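Local coordinates for protein hydrogen peroxide-inducible genes activator (Corynebacterium glutamicum, PDB 6G1D) that senses hydrogen peroxide and, as a LysR-type transcription factor, probably binds DNA through a winged helix-turn-helix domain to control peroxide-inducible genes, at residues L190-L195 against A270-D275; E172-V177 against S250-I255; T17-A22 against F76-L81; L52-I57 against T67-K72; G96-P101 against A293-Q298. The protein carries 1 engineered substitution. All coordinates share one frame; numbering follows the deposited sequence. Where two conformers were deposited one is given.

Overall arrangement
From the N terminus, contact 3 opens on helix 12-24 and closes on helix 68-95. The loop it closes contains the much shorter one of contact 4, which joins 52-57 to 67-72, and the two contacts touch through F18; together they build the DNA-binding domain onto its linker helix. Contact 5 follows in series. It opens at 96-101, where the chain enters the regulatory domain, and closes at 293-298, enclosing contacts 1 and 2. These two cross, their segments alternating along the chain, and meet on neighbouring strands 164-179 and 267-287 of one mixed sheet. The centres of contacts 1 and 4 lie about 72 Å apart, on opposite sides of the chain's centre.

Contact 1: residues L190-L195 against A270-D275; sequences LELSAL and ANFNSD
L190 and F272 form a single backbone bridge, their CA atoms 4.1 Å apart. L190 N donates to N271 O at 3.1 Å and L190 O accepts from N273 N at 2.8 Å, while F272 CA adds a CA-H...O contact to that same L190 O. Past the bridge the first segment coils into a 3-10 turn, L192-L195, and this brings further side chains round the phenylalanine. The F272 ring has L190 O and E191 O at its edge, in plane. L195 CD2 also stands at that edge, 4.0 Å from F272 CZ, its side chain crossing the phenylalanine at about a right angle, and L192 CD1 lies over one face. L190 CB rests 3.7 Å from F272 CD1, and L190 CD1 reaches A270 CB. Leucine suits these places round the ring, since its branched end can meet an aromatic at the face or the edge. On the outer side E191 bends at chi2 (-70°), bringing CD toward N273. Its OE1 accepts a weak bond from N273 ND2 at 2.8 Å, with carboxylate and amide planes 67° apart, while N273 OD1 takes a weak bond from D275 N. Helix 208-219 packs alongside, its L216 touching both L192 and L195, and V176 of strand 164-179 packs on F272, so that this loop is laid against strand 267-287 of the regulatory domain.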
# COMPACT_ATOMS: atom_id res chain seq x y z
N LEU B 190 30.62 4.77 28.63
CA LEU B 190 30.97 4.42 27.24
C LEU B 190 31.39 5.69 26.49
O LEU B 190 30.88 6.78 26.76
CB LEU B 190 29.80 3.77 26.51
CG LEU B 190 29.21 2.48 27.09
CD1 LEU B 190 28.02 2.00 26.27
CD2 LEU B 190 30.24 1.40 27.25
N GLU B 191 32.33 5.53 25.57
CA GLU B 191 32.65 6.55 24.59
C GLU B 191 31.86 6.28 23.33
O GLU B 191 31.39 5.18 23.15
CB GLU B 191 34.16 6.52 24.29
CG GLU B 191 35.01 7.06 25.43
CD GLU B 191 34.86 8.57 25.58
OE1 GLU B 191 35.38 9.11 26.58
OE2 GLU B 191 34.25 9.27 24.71
N LEU B 192 31.78 7.24 22.43
CA LEU B 192 30.99 7.08 21.22
C LEU B 192 31.49 5.93 20.40
O LEU B 192 30.72 5.20 19.81
CB LEU B 192 31.07 8.35 20.41
CG LEU B 192 29.78 8.88 19.84
CD1 LEU B 192 28.79 9.08 20.96
CD2 LEU B 192 30.10 10.21 19.21
N SER B 193 32.80 5.81 20.34
CA SER B 193 33.45 4.70 19.64
C SER B 193 33.00 3.29 20.09
O SER B 193 33.15 2.34 19.35
CB SER B 193 34.97 4.83 19.78
OG SER B 193 35.36 4.75 21.13
N ALA B 194 32.43 3.14 21.28
CA ALA B 194 31.79 1.88 21.68
C ALA B 194 30.68 1.41 20.71
O ALA B 194 30.37 0.23 20.64
CB ALA B 194 31.22 2.02 23.07
N LEU B 195 30.10 2.32 19.95
CA LEU B 195 29.10 1.95 18.94
C LEU B 195 29.65 0.98 17.87
O LEU B 195 28.90 0.15 17.36
CB LEU B 195 28.52 3.21 18.30
CG LEU B 195 27.63 4.04 19.23
CD1 LEU B 195 27.33 5.42 18.66
CD2 LEU B 195 26.32 3.32 19.55
N ALA B 270 23.03 0.60 29.32
CA ALA B 270 24.31 1.26 29.49
C ALA B 270 24.21 2.70 29.03
O ALA B 270 23.33 3.04 28.24
CB ALA B 270 25.35 0.57 28.64
N ASN B 271 25.15 3.53 29.48
CA ASN B 271 25.19 4.92 29.03
C ASN B 271 26.56 5.36 28.62
O ASN B 271 27.57 4.84 29.10
CB ASN B 271 24.67 5.86 30.13
CG ASN B 271 23.17 5.80 30.28
OD1 ASN B 271 22.45 6.25 29.38
ND2 ASN B 271 22.69 5.22 31.38
N PHE B 272 26.59 6.37 27.77
CA PHE B 272 27.80 7.08 27.44
C PHE B 272 28.19 7.96 28.61
O PHE B 272 27.33 8.31 29.43
CB PHE B 272 27.61 7.91 26.19
CG PHE B 272 27.23 7.11 24.99
CD1 PHE B 272 28.19 6.32 24.36
CD2 PHE B 272 25.96 7.16 24.48
CE1 PHE B 272 27.84 5.55 23.26
CE2 PHE B 272 25.59 6.40 23.39
CZ PHE B 272 26.53 5.59 22.78
N ASN B 273 29.48 8.31 28.68
CA ASN B 273 30.00 9.16 29.75
C ASN B 273 29.45 10.59 29.65
O ASN B 273 28.86 10.98 28.64
CB ASN B 273 31.54 9.11 29.83
CG ASN B 273 32.25 9.72 28.64
OD1 ASN B 273 32.18 10.91 28.37
ND2 ASN B 273 33.00 8.89 27.96
N SER B 274 29.65 11.34 30.73
CA SER B 274 29.15 12.70 30.91
C SER B 274 29.49 13.67 29.78
O SER B 274 28.66 14.52 29.47
CB SER B 274 29.65 13.28 32.25
OG SER B 274 29.18 12.53 33.34
N ASP B 275 30.67 13.54 29.18
CA ASP B 275 31.14 14.41 28.08
C ASP B 275 30.52 14.12 26.72
O ASP B 275 30.68 14.90 25.80
CB ASP B 275 32.67 14.30 27.90
CG ASP B 275 33.45 14.85 29.07
OD1 ASP B 275 33.35 16.07 29.33
OD2 ASP B 275 34.20 14.07 29.71

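Contact 2: residues E172-V177 against S250-I255; sequences EDFIVV and STLVPI
I175 holds CG1 anti to its backbone N (chi1 -170°), whereas V253 holds CG1 anti to its carbonyl carbon (chi1 -57°); both rotamers leave CG2 between N and the carbonyl carbon, and the two CG2 methyls meet at 3.6 Å. These side chains lie side by side, pointing the same way, and V177 CG2 joins them from an oblique direction, 3.8 Å from V253 CG2. Beta-branched residues such as I175, V177 and V253 suit these positions, since their methyls spread close to an extended backbone. On the other face of the sheet V176 CG2 comes 4.1 Å from L252 CG, and L252 CD2 reaches F174 CB. The pairing is antiparallel: I175 with V253 and V177 with T251 are hydrogen-bonded pairs, F174 with P254 and V176 with L252 non-hydrogen-bonded ones. Strand 251-254 is an outermost strand, within this chain, of the mixed sheet in the periplasmic-binding-protein-like regulatory domain. P254, which lacks an N-H, fits a non-hydrogen-bonded place. The V177 N to T251 O bond, 2.8 Å long, is almost straight at 176°, and beyond the strand I255 N continues the ladder by donating to D173 O at 3.0 Å. E172 slides past I255 in the opposite direction and lays its OE2 3.3 Å from P254 CB; its carboxylate is buried, but OE1 makes a salt bridge to R280 and OE2 bonds to S256 OG. Helix 208-219 covers F174 and L252, while M241 of helix 237-245 packs on V177, T251 and V253.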
# COMPACT_ATOMS: atom_id res chain seq x y z
N GLU B 172 15.92 15.01 24.87
CA GLU B 172 15.69 13.71 25.49
C GLU B 172 16.89 12.84 25.23
O GLU B 172 17.23 12.58 24.05
CB GLU B 172 14.46 13.05 24.90
CG GLU B 172 14.20 11.65 25.41
CD GLU B 172 12.85 11.10 24.98
OE1 GLU B 172 12.31 11.59 23.94
OE2 GLU B 172 12.35 10.18 25.68
N ASP B 173 17.51 12.35 26.30
CA ASP B 173 18.69 11.50 26.16
C ASP B 173 18.32 10.14 25.57
O ASP B 173 17.20 9.68 25.73
CB ASP B 173 19.40 11.32 27.51
CG ASP B 173 20.15 12.57 27.95
OD1 ASP B 173 20.77 13.28 27.10
OD2 ASP B 173 20.14 12.85 29.17
N PHE B 174 19.27 9.53 24.87
CA PHE B 174 19.20 8.10 24.58
C PHE B 174 19.87 7.27 25.70
O PHE B 174 20.59 7.79 26.53
CB PHE B 174 19.90 7.76 23.27
CG PHE B 174 19.38 8.53 22.09
CD1 PHE B 174 18.03 8.54 21.81
CD2 PHE B 174 20.24 9.21 21.25
CE1 PHE B 174 17.54 9.24 20.73
CE2 PHE B 174 19.77 9.90 20.17
CZ PHE B 174 18.41 9.92 19.91
N ILE B 175 19.57 5.99 25.68
CA ILE B 175 20.20 5.00 26.50
C ILE B 175 20.46 3.78 25.61
O ILE B 175 19.70 3.52 24.69
CB ILE B 175 19.31 4.60 27.69
CG1 ILE B 175 20.08 3.73 28.70
CG2 ILE B 175 18.02 3.89 27.25
CD1 ILE B 175 19.47 3.72 30.09
N VAL B 176 21.56 3.08 25.87
CA VAL B 176 21.94 1.86 25.15
C VAL B 176 21.26 0.68 25.80
O VAL B 176 21.28 0.53 27.01
CB VAL B 176 23.46 1.67 25.16
CG1 VAL B 176 23.86 0.43 24.37
CG2 VAL B 176 24.18 2.90 24.61
N VAL B 177 20.66 -0.18 25.00
CA VAL B 177 19.96 -1.35 25.49
C VAL B 177 20.59 -2.58 24.86
O VAL B 177 20.75 -2.66 23.64
CB VAL B 177 18.45 -1.30 25.12
CG1 VAL B 177 17.72 -2.52 25.68
CG2 VAL B 177 17.85 -0.01 25.66
N SER B 250 22.00 -5.04 19.61
CA SER B 250 21.77 -4.03 20.63
C SER B 250 21.07 -2.86 19.99
O SER B 250 21.02 -2.76 18.74
CB SER B 250 23.12 -3.59 21.19
OG SER B 250 23.81 -4.67 21.80
N THR B 251 20.57 -1.92 20.80
CA THR B 251 19.98 -0.70 20.24
C THR B 251 20.10 0.49 21.17
O THR B 251 20.68 0.39 22.25
CB THR B 251 18.52 -0.96 19.77
OG1 THR B 251 18.11 0.03 18.81
CG2 THR B 251 17.57 -0.97 20.96
N LEU B 252 19.63 1.63 20.69
CA LEU B 252 19.47 2.83 21.53
C LEU B 252 17.98 3.22 21.53
O LEU B 252 17.34 3.15 20.50
CB LEU B 252 20.32 3.99 21.07
CG LEU B 252 21.81 3.96 21.38
CD1 LEU B 252 22.56 2.87 20.61
CD2 LEU B 252 22.46 5.30 21.14
N VAL B 253 17.46 3.58 22.69
CA VAL B 253 16.10 4.07 22.80
C VAL B 253 16.08 5.40 23.57
O VAL B 253 16.98 5.72 24.34
CB VAL B 253 15.14 3.06 23.44
CG1 VAL B 253 15.15 1.76 22.65
CG2 VAL B 253 15.45 2.83 24.92
N PRO B 254 15.03 6.20 23.33
CA PRO B 254 14.88 7.42 24.15
C PRO B 254 14.55 7.05 25.57
O PRO B 254 13.86 6.06 25.80
CB PRO B 254 13.67 8.12 23.51
CG PRO B 254 13.43 7.40 22.23
CD PRO B 254 13.94 6.03 22.37
N ILE B 255 15.03 7.84 26.54
CA ILE B 255 14.81 7.49 27.94
C ILE B 255 13.34 7.38 28.38
O ILE B 255 13.03 6.59 29.26
CB ILE B 255 15.58 8.38 28.92
CG1 ILE B 255 15.23 9.87 28.78
CG2 ILE B 255 17.09 8.11 28.79
CD1 ILE B 255 15.69 10.63 30.01

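Contact 3: residues T17-A22 against F76-L81; sequences TFVTIA and FAKSTL
V19 is the central side chain here, its CG2 methyl meeting two partners on the other helix at equal range: A77 CB at 3.7 Å and L81 CD1 at 3.7 Å. V19 and L81 reach toward each other tip to tip. The second methyl, CG1, stands anti to the backbone N (chi1 164°) and lies 4.0 Å from K78 CG, the two side chains crossing obliquely. K78 thus offers its aliphatic part to the valine. A77 CB also receives the neighbouring aromatic, with F18 CD2 3.9 Å away. Alanine suits this spot because a short side chain lets both F18 and V19 come close to the second helix, and the valine and leucine supply compact apolar ends. The interface is small and wholly apolar in its close contacts. The axes of the two short segments approach to 9.9 Å, with 122° between their N-to-C directions, so they meet over little more than one turn. Behind the touching residues, T80 OG1 donates to F76 O at 2.9 Å while T80 N reaches that oxygen from the opposite face of its plane; two donors grip one carbonyl, and T80 OG1 has a further, weak bond to A83 O of the second subunit. Helix 68-95 is the linker helix of the LysR family, which pairs with its counterpart in the dimer: F76 stacks on H90 of the second subunit and A77 packs on F87 of the second subunit. Toward the domain interior, F18 leans on L48 of helix 38-52, and I21 touches A30 of helix 27-33.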
# COMPACT_ATOMS: atom_id res chain seq x y z
N THR B 17 -33.88 11.70 12.94
CA THR B 17 -34.85 10.62 12.87
C THR B 17 -34.72 9.78 11.62
O THR B 17 -34.70 8.56 11.69
CB THR B 17 -36.30 11.15 13.01
OG1 THR B 17 -36.54 11.51 14.36
CG2 THR B 17 -37.34 10.10 12.62
N PHE B 18 -34.64 10.44 10.47
CA PHE B 18 -34.50 9.71 9.20
C PHE B 18 -33.24 8.83 9.18
O PHE B 18 -33.28 7.66 8.83
CB PHE B 18 -34.46 10.73 8.04
CG PHE B 18 -34.05 10.18 6.72
CD1 PHE B 18 -34.55 8.97 6.24
CD2 PHE B 18 -33.18 10.91 5.90
CE1 PHE B 18 -34.18 8.50 5.00
CE2 PHE B 18 -32.79 10.41 4.68
CZ PHE B 18 -33.30 9.21 4.25
N VAL B 19 -32.12 9.42 9.54
CA VAL B 19 -30.82 8.73 9.46
C VAL B 19 -30.81 7.54 10.44
O VAL B 19 -30.38 6.44 10.08
CB VAL B 19 -29.68 9.73 9.71
CG1 VAL B 19 -28.37 9.05 10.02
CG2 VAL B 19 -29.53 10.68 8.52
N THR B 20 -31.30 7.81 11.62
CA THR B 20 -31.40 6.75 12.63
C THR B 20 -32.28 5.44 12.28
O THR B 20 -31.98 4.21 12.29
CB THR B 20 -31.90 7.35 13.93
OG1 THR B 20 -30.95 8.30 14.40
CG2 THR B 20 -32.05 6.30 14.95
N ILE B 21 -33.39 5.81 11.68
CA ILE B 21 -34.27 4.75 11.17
C ILE B 21 -33.58 3.98 10.03
O ILE B 21 -33.64 2.74 9.98
CB ILE B 21 -35.66 5.26 10.69
CG1 ILE B 21 -36.47 5.84 11.84
CG2 ILE B 21 -36.48 4.08 10.12
CD1 ILE B 21 -37.62 6.71 11.39
N ALA B 22 -32.95 4.71 9.13
CA ALA B 22 -32.24 4.09 7.98
C ALA B 22 -31.14 3.13 8.43
O ALA B 22 -30.96 2.08 7.83
CB ALA B 22 -31.64 5.14 7.06
N PHE B 76 -26.81 12.95 1.92
CA PHE B 76 -26.97 14.41 2.08
C PHE B 76 -27.46 14.74 3.49
O PHE B 76 -27.04 15.74 4.08
CB PHE B 76 -27.87 14.98 0.98
CG PHE B 76 -27.28 14.80 -0.41
CD1 PHE B 76 -26.27 15.64 -0.88
CD2 PHE B 76 -27.70 13.74 -1.22
CE1 PHE B 76 -25.71 15.45 -2.13
CE2 PHE B 76 -27.14 13.55 -2.48
CZ PHE B 76 -26.14 14.40 -2.94
N ALA B 77 -28.34 13.89 4.04
CA ALA B 77 -28.79 14.04 5.41
C ALA B 77 -27.61 13.88 6.36
O ALA B 77 -27.39 14.71 7.23
CB ALA B 77 -29.89 13.03 5.73
N LYS B 78 -26.84 12.81 6.18
CA LYS B 78 -25.61 12.61 6.98
C LYS B 78 -24.64 13.77 6.91
O LYS B 78 -24.11 14.16 7.93
CB LYS B 78 -24.90 11.31 6.60
CG LYS B 78 -25.61 10.15 7.27
CD LYS B 78 -25.99 8.89 6.51
CE LYS B 78 -25.13 7.63 6.71
NZ LYS B 78 -23.89 7.75 5.91
N SER B 79 -24.39 14.33 5.73
CA SER B 79 -23.49 15.50 5.61
C SER B 79 -23.98 16.66 6.45
O SER B 79 -23.18 17.37 7.04
CB SER B 79 -23.33 15.98 4.18
OG SER B 79 -23.04 14.91 3.32
N THR B 80 -25.30 16.87 6.49
CA THR B 80 -25.86 17.97 7.25
C THR B 80 -25.62 17.79 8.75
O THR B 80 -25.18 18.71 9.44
CB THR B 80 -27.37 18.15 6.94
OG1 THR B 80 -27.59 18.17 5.52
CG2 THR B 80 -27.88 19.44 7.57
N LEU B 81 -25.90 16.57 9.22
CA LEU B 81 -25.72 16.22 10.64
C LEU B 81 -24.23 16.31 11.03
O LEU B 81 -23.92 16.80 12.11
CB LEU B 81 -26.26 14.84 10.93
CG LEU B 81 -27.77 14.69 10.71
CD1 LEU B 81 -28.30 13.25 10.88
CD2 LEU B 81 -28.53 15.62 11.64

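Contact 4: residues L52-I57 against T67-K72; sequences LGVQLI and TPAGEK
T67 leans on the backbone of Q55 and L56 with every part of its side chain. CB lies 3.6 Å from Q55 O. From there OG1, placed between backbone N and carbonyl carbon (chi1 63°), donates to Q55 O at 2.7 Å, tilted 24° from that carbonyl plane, and accepts from G70 N at 3.0 Å. The other branch, the apolar CG2, lies 3.5 Å from Q55 O and also touches L56 C. A threonine suits the place well: as N-cap of helix 68-95 it accepts from an amide of the first turn, its hydroxyl proton binds the facing loop, and its methyl packs on the backbone of Q55 and L56. T67 N adds a bond to L56 O at 3.1 Å. Farther along the helix, V54 CG1 presses on A69 CB at 3.5 Å, a tight carbon pair. L56 CD2 comes 3.8 Å from G70 CA; glycine is apt here because L56 O occupies the space where a CB would stand. The loop starts from a Schellman motif in which G53, with positive phi, ends helix 38-52. E49 OE1 of that helix accepts from both L56 N and I57 N. Strand 57-58, which starts at I57, and strand 65-66, just before T67, form the wing of the DNA-binding domain; L56 packs inward on F18 of helix 12-24, and K72 makes a salt bridge to E295 of the second subunit.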
# COMPACT_ATOMS: atom_id res chain seq x y z
N LEU B 52 -41.28 17.27 2.36
CA LEU B 52 -40.58 17.00 1.10
C LEU B 52 -41.44 16.49 -0.07
O LEU B 52 -41.03 16.60 -1.22
CB LEU B 52 -39.43 16.01 1.32
CG LEU B 52 -38.35 16.36 2.33
CD1 LEU B 52 -37.39 15.17 2.39
CD2 LEU B 52 -37.61 17.66 2.01
N GLY B 53 -42.59 15.87 0.22
CA GLY B 53 -43.40 15.19 -0.80
C GLY B 53 -42.71 13.92 -1.31
O GLY B 53 -42.94 13.51 -2.44
N VAL B 54 -41.84 13.34 -0.49
CA VAL B 54 -41.07 12.16 -0.86
C VAL B 54 -41.16 11.15 0.28
O VAL B 54 -40.89 11.48 1.45
CB VAL B 54 -39.57 12.52 -1.04
CG1 VAL B 54 -38.73 11.27 -1.26
CG2 VAL B 54 -39.37 13.51 -2.19
N GLN B 55 -41.54 9.92 -0.06
CA GLN B 55 -41.53 8.80 0.87
C GLN B 55 -40.07 8.27 1.01
O GLN B 55 -39.45 7.86 0.03
CB GLN B 55 -42.47 7.69 0.38
CG GLN B 55 -42.86 6.69 1.45
CD GLN B 55 -43.47 5.42 0.89
OE1 GLN B 55 -43.80 5.31 -0.29
NE2 GLN B 55 -43.59 4.43 1.76
N LEU B 56 -39.54 8.31 2.24
CA LEU B 56 -38.17 7.92 2.56
C LEU B 56 -38.05 6.51 3.13
O LEU B 56 -36.98 5.90 3.00
CB LEU B 56 -37.59 8.90 3.55
CG LEU B 56 -37.54 10.37 3.10
CD1 LEU B 56 -37.11 11.25 4.26
CD2 LEU B 56 -36.62 10.58 1.90
N ILE B 57 -39.10 5.99 3.74
CA ILE B 57 -39.09 4.67 4.39
C ILE B 57 -40.40 3.95 4.07
O ILE B 57 -41.46 4.54 4.20
CB ILE B 57 -39.04 4.84 5.94
CG1 ILE B 57 -37.80 5.64 6.39
CG2 ILE B 57 -39.11 3.51 6.65
CD1 ILE B 57 -36.47 4.95 6.23
N THR B 67 -36.57 3.57 1.07
CA THR B 67 -36.97 3.61 -0.35
C THR B 67 -35.78 4.02 -1.25
O THR B 67 -34.76 4.51 -0.74
CB THR B 67 -38.10 4.63 -0.62
OG1 THR B 67 -37.63 5.95 -0.32
CG2 THR B 67 -39.34 4.32 0.16
N PRO B 68 -35.93 3.85 -2.58
CA PRO B 68 -34.88 4.37 -3.47
C PRO B 68 -34.54 5.84 -3.21
O PRO B 68 -33.37 6.20 -3.09
CB PRO B 68 -35.47 4.15 -4.87
CG PRO B 68 -36.33 2.96 -4.73
CD PRO B 68 -36.86 2.95 -3.30
N ALA B 69 -35.57 6.67 -3.08
CA ALA B 69 -35.40 8.08 -2.73
C ALA B 69 -34.68 8.29 -1.40
O ALA B 69 -33.80 9.16 -1.29
CB ALA B 69 -36.75 8.78 -2.69
N GLY B 70 -35.05 7.53 -0.39
CA GLY B 70 -34.39 7.61 0.92
C GLY B 70 -32.90 7.24 0.84
O GLY B 70 -32.05 7.91 1.41
N GLU B 71 -32.59 6.19 0.07
CA GLU B 71 -31.21 5.77 -0.10
C GLU B 71 -30.37 6.86 -0.79
O GLU B 71 -29.21 7.09 -0.42
CB GLU B 71 -31.15 4.45 -0.86
CG GLU B 71 -29.75 3.86 -0.99
CD GLU B 71 -29.74 2.43 -1.51
OE1 GLU B 71 -30.61 1.64 -1.00
OE2 GLU B 71 -28.86 2.11 -2.38
N LYS B 72 -30.95 7.52 -1.79
CA LYS B 72 -30.26 8.61 -2.47
C LYS B 72 -30.09 9.85 -1.59
O LYS B 72 -29.09 10.53 -1.69
CB LYS B 72 -30.97 9.00 -3.78
CG LYS B 72 -30.82 7.98 -4.87
CD LYS B 72 -31.47 8.44 -6.17
CE LYS B 72 -32.85 7.82 -6.33
NZ LYS B 72 -33.35 8.20 -7.70

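Contact 5: residues G96-P101 against A293-Q298; sequences GSLTGP and AEEFEQ
The junction between linker helix and regulatory domain is formed where S97 and L98 pack against E295 and Q298 on the first turns of helix 293-316. L98 N donates to E295 OE1 at 3.2 Å; the carboxylate oxygen is met on its anti side, 31° out of the plane. E295 sets CG anti to its carbonyl carbon (chi1 -70°), which lays CG 3.8 Å from S97 CA. A glutamate is long enough to reach this turn, and the same OE1 also makes a salt bridge to R292, which probably stabilises its charge. Beside it L98 and Q298 slide past each other in opposite directions, with L98 CD1 3.9 Å from Q298 CB. At the end of the glutamine, Q298 OE1 comes 3.2 Å from S97 CB. L98 has positive phi, part of the sharp turn into strand 100-106. T99 OG1 ties that turn back to K92 O of helix 68-95, and G100 bonds through its backbone to D128 and E130. L98 rests on Y126 and on L129 of strand 129-135, while F296 of helix 293-316 meets Y286 of strand 267-287 edge-to-face.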
# COMPACT_ATOMS: atom_id res chain seq x y z
N GLY B 96 -12.48 29.65 24.42
CA GLY B 96 -11.32 29.62 25.28
C GLY B 96 -10.04 29.09 24.68
O GLY B 96 -9.91 28.90 23.47
N SER B 97 -9.07 28.92 25.56
CA SER B 97 -7.77 28.40 25.24
C SER B 97 -7.77 26.96 25.71
O SER B 97 -8.11 26.66 26.84
CB SER B 97 -6.70 29.17 25.96
OG SER B 97 -7.14 29.52 27.25
N LEU B 98 -7.37 26.09 24.80
CA LEU B 98 -7.37 24.67 25.04
C LEU B 98 -8.73 24.10 25.40
O LEU B 98 -8.87 23.35 26.35
CB LEU B 98 -6.24 24.21 25.96
CG LEU B 98 -4.88 24.38 25.32
CD1 LEU B 98 -3.78 23.87 26.22
CD2 LEU B 98 -4.85 23.67 23.99
N THR B 99 -9.73 24.54 24.66
CA THR B 99 -11.05 23.97 24.79
C THR B 99 -11.38 23.45 23.39
O THR B 99 -10.84 23.92 22.37
CB THR B 99 -12.08 25.01 25.25
OG1 THR B 99 -12.13 26.06 24.31
CG2 THR B 99 -11.67 25.68 26.57
N GLY B 100 -12.30 22.48 23.32
CA GLY B 100 -12.70 21.91 22.05
C GLY B 100 -11.67 20.97 21.46
O GLY B 100 -10.68 20.63 22.11
N PRO B 101 -11.90 20.52 20.23
CA PRO B 101 -11.01 19.61 19.52
C PRO B 101 -9.61 20.16 19.36
O PRO B 101 -9.43 21.34 19.11
CB PRO B 101 -11.66 19.46 18.14
CG PRO B 101 -13.08 19.75 18.36
CD PRO B 101 -13.13 20.75 19.47
N ALA B 293 -1.17 30.44 18.14
CA ALA B 293 0.14 30.42 18.80
C ALA B 293 0.01 30.32 20.33
O ALA B 293 0.70 29.52 20.97
CB ALA B 293 0.93 31.68 18.45
N GLU B 294 -0.87 31.14 20.91
CA GLU B 294 -1.01 31.23 22.36
C GLU B 294 -1.47 29.91 22.97
O GLU B 294 -0.93 29.48 23.96
CB GLU B 294 -1.96 32.36 22.76
CG GLU B 294 -1.78 32.87 24.18
CD GLU B 294 -2.84 33.87 24.62
OE1 GLU B 294 -4.01 33.75 24.20
OE2 GLU B 294 -2.50 34.78 25.41
N GLU B 295 -2.46 29.27 22.37
CA GLU B 295 -2.91 27.94 22.79
C GLU B 295 -1.84 26.85 22.60
O GLU B 295 -1.70 26.01 23.46
CB GLU B 295 -4.13 27.47 22.00
CG GLU B 295 -5.41 28.17 22.27
CD GLU B 295 -6.50 27.66 21.35
OE1 GLU B 295 -7.07 26.58 21.63
OE2 GLU B 295 -6.78 28.36 20.35
N PHE B 296 -1.15 26.86 21.47
CA PHE B 296 -0.12 25.88 21.22
C PHE B 296 1.06 26.05 22.18
O PHE B 296 1.65 25.06 22.59
CB PHE B 296 0.35 25.92 19.76
CG PHE B 296 -0.72 25.63 18.74
CD1 PHE B 296 -1.92 24.95 19.07
CD2 PHE B 296 -0.52 26.01 17.44
CE1 PHE B 296 -2.86 24.69 18.10
CE2 PHE B 296 -1.48 25.76 16.47
CZ PHE B 296 -2.65 25.08 16.80
N GLU B 297 1.36 27.28 22.58
CA GLU B 297 2.35 27.59 23.61
C GLU B 297 1.94 27.04 24.98
O GLU B 297 2.79 26.59 25.76
CB GLU B 297 2.57 29.09 23.74
CG GLU B 297 3.93 29.50 24.19
CD GLU B 297 4.96 29.38 23.07
OE1 GLU B 297 4.68 29.91 21.96
OE2 GLU B 297 6.04 28.78 23.30
N GLN B 298 0.64 27.09 25.29
CA GLN B 298 0.14 26.46 26.51
C GLN B 298 0.23 24.96 26.39
O GLN B 298 0.55 24.28 27.36
CB GLN B 298 -1.32 26.83 26.81
CG GLN B 298 -1.58 28.18 27.42
CD GLN B 298 -3.07 28.53 27.38
OE1 GLN B 298 -3.50 29.18 26.44
NE2 GLN B 298 -3.86 28.10 28.39